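Local atomic coordinates of shikimate dehydrogenase (NADP(+)) (Peptoclostridium difficile, PDB entry 5DZS), a protein that probably catalyses the reversible NADPH-linked reduction of 3-dehydroshikimate to shikimate, a step in the biosynthesis of chorismate and the aromatic amino acids. Residues V15-H20 / S31-F36; I114-K119 / I138-E143. All coordinates share one frame; numbering follows the deposited sequence.

Interaction 1: residues V15-H20 / S31-F36; sequences VSPQIH and SAYKNF
The first turn and a half of helix 16-27 runs nearly antiparallel to strand 31-37, their local axes 7.5 Å apart, and Tyr33 is the centre of the packing between them, stacked on His20 and flanked by Pro17. Tyr33 carries CG anti to its backbone N (chi1 -172°), which sends the phenol ring across to the helix; His20, with CG beside its own backbone N, lays its imidazole over one face of that ring. The offset stack is close: the planes differ by only 8°, the centroids lie 4.0 Å apart, and His20 CD2 comes to 3.3 Å from Tyr33 CE2. His20 CB also rides over the phenol as a CH-pi contact. Near the CD1 corner of the phenol, Pro17 approaches obliquely, its CA 3.6 Å from Tyr33 CD1. The polar ends are tied elsewhere, His20 ND1 to Gln244 and Tyr33 OH to Asn59, which should limit rotation of both rings.

Away from the stack the fit loosens and two waters bridge the segments. At the phenol tip, water 1 links Ser16 OG to Tyr33 OH, donating to the phenol oxygen. Between the backbones, water 2, at 2.7 Å from Tyr33 O, donates to it and also to Pro17 O, joining two carbonyls that do not meet directly. The proline ring also meets a polar group: Asn35 OD1, hydrogen-bonded to Ser14 OG, sits 3.4 Å from Pro17 CG, the two side chains crossing at about a right angle. Helices 233-248 and 255-268 cover other sides of this helix. Ser16, at the helix start, and Val15 just before it are predicted to bind shikimate; the whole contact belongs to the beta-alpha-beta crossover of strand 2-8, helix 16-27 and strand 31-37 in the substrate-binding domain.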
# COMPACT_ATOMS: atom_id res chain seq x y z
N VAL B 15 10.51 14.13 17.25
CA VAL B 15 9.11 14.13 17.68
C VAL B 15 8.39 12.91 17.10
O VAL B 15 7.21 12.71 17.37
CB VAL B 15 8.34 15.42 17.30
CG1 VAL B 15 9.00 16.62 17.95
CG2 VAL B 15 8.24 15.60 15.80
N SER B 16 9.06 12.09 16.29
CA SER B 16 8.39 10.93 15.69
C SER B 16 7.80 9.94 16.70
O SER B 16 6.69 9.45 16.49
CB SER B 16 9.29 10.20 14.68
OG SER B 16 9.44 11.04 13.54
N PRO B 17 8.52 9.61 17.78
CA PRO B 17 7.88 8.68 18.69
C PRO B 17 6.55 9.21 19.27
O PRO B 17 5.61 8.45 19.38
CB PRO B 17 8.95 8.46 19.78
CG PRO B 17 10.25 8.71 19.07
CD PRO B 17 9.93 9.86 18.14
N GLN B 18 6.47 10.50 19.56
CA GLN B 18 5.23 11.09 20.08
C GLN B 18 4.12 11.05 19.03
O GLN B 18 2.97 10.74 19.34
CB GLN B 18 5.47 12.53 20.54
CG GLN B 18 4.23 13.16 21.17
CD GLN B 18 4.43 14.60 21.61
OE1 GLN B 18 5.41 15.26 21.24
NE2 GLN B 18 3.49 15.11 22.41
N ILE B 19 4.45 11.38 17.77
CA ILE B 19 3.46 11.33 16.71
C ILE B 19 2.91 9.92 16.57
O ILE B 19 1.69 9.71 16.53
CB ILE B 19 4.04 11.81 15.35
CG1 ILE B 19 4.39 13.31 15.41
CG2 ILE B 19 3.05 11.50 14.22
CD1 ILE B 19 5.12 13.83 14.18
N HIS B 20 3.80 8.93 16.44
CA HIS B 20 3.35 7.55 16.29
C HIS B 20 2.52 7.06 17.48
O HIS B 20 1.55 6.34 17.29
CB HIS B 20 4.52 6.61 15.98
CG HIS B 20 5.05 6.76 14.59
ND1 HIS B 20 4.54 6.06 13.53
CD2 HIS B 20 6.05 7.52 14.09
CE1 HIS B 20 5.20 6.37 12.43
NE2 HIS B 20 6.13 7.26 12.74
N SER B 31 0.48 -1.18 19.87
CA SER B 31 1.80 -1.12 19.32
C SER B 31 2.56 -0.03 20.04
O SER B 31 1.98 0.78 20.75
CB SER B 31 1.74 -0.86 17.81
OG SER B 31 1.27 -2.04 17.17
N ALA B 32 3.88 -0.07 19.85
CA ALA B 32 4.76 0.90 20.50
C ALA B 32 5.93 1.28 19.61
O ALA B 32 6.36 0.45 18.80
CB ALA B 32 5.21 0.38 21.85
N TYR B 33 6.40 2.52 19.76
CA TYR B 33 7.45 3.08 18.89
C TYR B 33 8.50 3.80 19.71
O TYR B 33 8.19 4.60 20.57
CB TYR B 33 6.77 4.07 17.93
CG TYR B 33 7.60 4.66 16.77
CD1 TYR B 33 8.57 5.61 17.01
CD2 TYR B 33 7.32 4.33 15.48
CE1 TYR B 33 9.28 6.18 15.95
CE2 TYR B 33 8.00 4.89 14.41
CZ TYR B 33 8.96 5.82 14.66
OH TYR B 33 9.60 6.40 13.55
N LYS B 34 9.77 3.48 19.45
CA LYS B 34 10.85 4.18 20.13
C LYS B 34 11.98 4.54 19.19
O LYS B 34 12.06 4.05 18.07
CB LYS B 34 11.37 3.42 21.33
CG LYS B 34 12.32 2.29 21.02
CD LYS B 34 12.88 1.69 22.31
CE LYS B 34 14.02 0.77 22.01
NZ LYS B 34 15.32 1.48 21.74
N ASN B 35 12.89 5.37 19.64
CA ASN B 35 14.09 5.66 18.88
C ASN B 35 15.07 4.50 18.93
O ASN B 35 15.27 3.88 19.99
CB ASN B 35 14.80 6.89 19.47
CG ASN B 35 14.09 8.21 19.16
OD1 ASN B 35 13.47 8.36 18.13
ND2 ASN B 35 14.18 9.15 20.09
N PHE B 36 15.73 4.26 17.79
CA PHE B 36 16.80 3.30 17.65
C PHE B 36 18.05 4.06 17.15
O PHE B 36 18.33 4.09 15.96
CB PHE B 36 16.50 2.18 16.64
CG PHE B 36 15.38 1.25 17.02
CD1 PHE B 36 15.42 0.51 18.20
CD2 PHE B 36 14.31 1.06 16.17
CE1 PHE B 36 14.41 -0.40 18.50
CE2 PHE B 36 13.29 0.16 16.50
CZ PHE B 36 13.35 -0.57 17.64
O HOH W 1 10.07 8.86 11.98
O HOH W 2 6.26 6.41 21.26

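Interaction 2: residues I114-K119 / I138-E143; sequences IDVQGK and IDSGIE
Two peptide carbonyls are the flat groups that join the segments, and each is met differently. The Gly141 carbonyl receives Gly118 N from above its plane, 32° out of it, yet the bond is short at 2.8 Å and nearly straight at N-H. The Lys119 carbonyl takes Glu143 N within its plane, also at 2.8 Å, though the hydrogen points less squarely at the oxygen (136°). The same Lys119 O has Ile142 CD1 3.2 Å away, so the isoleucine tip packs against a peptide as much as against side chains.

Each backbone turns sharply here. Residues Val116 to Lys119 form a type II beta turn, closed by Lys119 N to Val116 O, with Gly118 at the positive-phi corner. Across from it, Gly141 is the C-prime residue of the Schellman motif that ends helix 128-139, with Ile142 N reaching back to Phe137 O. The contact thus brings together the entry to strand 120-124 and the exit from the following helix into strand 144-149, within a beta-alpha-beta unit of the parallel, Rossmann-type sheet.

Beneath the backbone bonds lies a small apolar layer. Ile142 holds CG1 anti to its backbone N (chi1 -169°) and bends at chi2, so that CD1 comes to 4.2 Å from Val116 CB and 4.1 Å from Lys119 CB; Phe137 touches both Val116 and Ile142. On the outer side, water 3 donates to Ser140 O at 2.8 Å and, weakly, to Asp115 OD1. Lys119 extends back along its own segment, its NZ weakly bonded to Asp115 O.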
# COMPACT_ATOMS: atom_id res chain seq x y z
N ILE B 114 0.49 25.96 -1.90
CA ILE B 114 1.64 26.37 -2.69
C ILE B 114 1.69 25.55 -3.98
O ILE B 114 1.94 24.33 -3.95
CB ILE B 114 2.97 26.19 -1.92
CG1 ILE B 114 2.96 27.00 -0.62
CG2 ILE B 114 4.14 26.62 -2.79
CD1 ILE B 114 4.10 26.65 0.32
N ASP B 115 1.42 26.21 -5.11
CA ASP B 115 1.47 25.57 -6.42
C ASP B 115 2.84 25.91 -6.99
O ASP B 115 3.18 27.08 -7.12
CB ASP B 115 0.36 26.13 -7.32
CG ASP B 115 0.33 25.49 -8.70
OD1 ASP B 115 0.86 24.37 -8.87
OD2 ASP B 115 -0.24 26.12 -9.62
N VAL B 116 3.62 24.89 -7.34
CA VAL B 116 4.98 25.11 -7.86
C VAL B 116 5.02 25.24 -9.38
O VAL B 116 6.08 25.48 -9.96
CB VAL B 116 5.95 24.00 -7.39
CG1 VAL B 116 5.83 23.77 -5.89
CG2 VAL B 116 5.70 22.70 -8.12
N GLN B 117 3.86 25.05 -10.02
CA GLN B 117 3.73 25.15 -11.48
C GLN B 117 4.36 26.43 -12.03
O GLN B 117 4.01 27.53 -11.61
CB GLN B 117 2.24 25.13 -11.86
CG GLN B 117 1.93 25.39 -13.33
CD GLN B 117 2.55 24.35 -14.26
OE1 GLN B 117 2.73 23.20 -13.88
NE2 GLN B 117 2.84 24.76 -15.49
N GLY B 118 5.29 26.26 -12.97
CA GLY B 118 5.96 27.39 -13.62
C GLY B 118 6.81 28.28 -12.73
O GLY B 118 7.17 29.39 -13.13
N LYS B 119 7.16 27.81 -11.53
CA LYS B 119 7.95 28.62 -10.61
C LYS B 119 9.44 28.28 -10.63
O LYS B 119 9.88 27.37 -11.33
CB LYS B 119 7.38 28.52 -9.20
CG LYS B 119 6.00 29.14 -9.12
CD LYS B 119 5.49 29.20 -7.70
CE LYS B 119 4.12 29.86 -7.66
NZ LYS B 119 3.51 29.80 -6.30
N ILE B 138 9.88 18.56 -10.04
CA ILE B 138 9.92 18.27 -11.49
C ILE B 138 8.59 17.72 -11.99
O ILE B 138 8.12 18.10 -13.07
CB ILE B 138 11.02 17.24 -11.84
CG1 ILE B 138 12.41 17.77 -11.48
CG2 ILE B 138 10.96 16.88 -13.32
CD1 ILE B 138 12.91 18.92 -12.34
N ASP B 139 7.99 16.81 -11.23
CA ASP B 139 6.70 16.24 -11.61
C ASP B 139 5.61 17.30 -11.58
O ASP B 139 4.64 17.21 -12.33
CB ASP B 139 6.31 15.11 -10.66
CG ASP B 139 7.18 13.87 -10.82
OD1 ASP B 139 7.96 13.76 -11.79
OD2 ASP B 139 7.05 12.98 -9.96
N SER B 140 5.75 18.29 -10.71
CA SER B 140 4.74 19.34 -10.55
C SER B 140 4.88 20.52 -11.51
O SER B 140 4.19 21.52 -11.35
CB SER B 140 4.72 19.84 -9.11
OG SER B 140 4.41 18.79 -8.21
N GLY B 141 5.78 20.42 -12.48
CA GLY B 141 5.92 21.47 -13.49
C GLY B 141 6.72 22.70 -13.09
O GLY B 141 6.42 23.81 -13.53
N ILE B 142 7.73 22.50 -12.24
CA ILE B 142 8.61 23.58 -11.84
C ILE B 142 9.31 24.06 -13.12
O ILE B 142 9.69 23.25 -13.97
CB ILE B 142 9.65 23.09 -10.79
CG1 ILE B 142 10.41 24.26 -10.15
CG2 ILE B 142 10.62 22.08 -11.40
CD1 ILE B 142 9.59 25.03 -9.13
N GLU B 143 9.44 25.37 -13.27
CA GLU B 143 10.07 25.94 -14.46
C GLU B 143 11.59 25.80 -14.39
O GLU B 143 12.23 25.33 -15.34
CB GLU B 143 9.69 27.41 -14.62
CG GLU B 143 10.30 28.10 -15.83
CD GLU B 143 9.86 27.50 -17.15
OE1 GLU B 143 8.69 27.05 -17.25
OE2 GLU B 143 10.67 27.50 -18.10
O HOH W 3 1.58 21.40 -10.31

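Interactions 1 and 2 lie on opposite sides of the chain's centre, their centres 34 Å apart and nearest atoms about 19 Å apart, one in the substrate-binding domain and the other in the parallel-sheet domain that probably holds NADP(+). Each belongs to a beta-alpha-beta unit, but interaction 1 involves the start of its helix and interaction 2 the end. Interaction 1 contains two predicted shikimate-site residues, Val15 and Ser16, and the Ser16 and His20 side chains are about 7 Å from those of Thr61 and Gln239, respectively. Interaction 2 stands further off, with the Val116 side chain about 11 Å from that of Leu209, a predicted NADP(+)-binding residue.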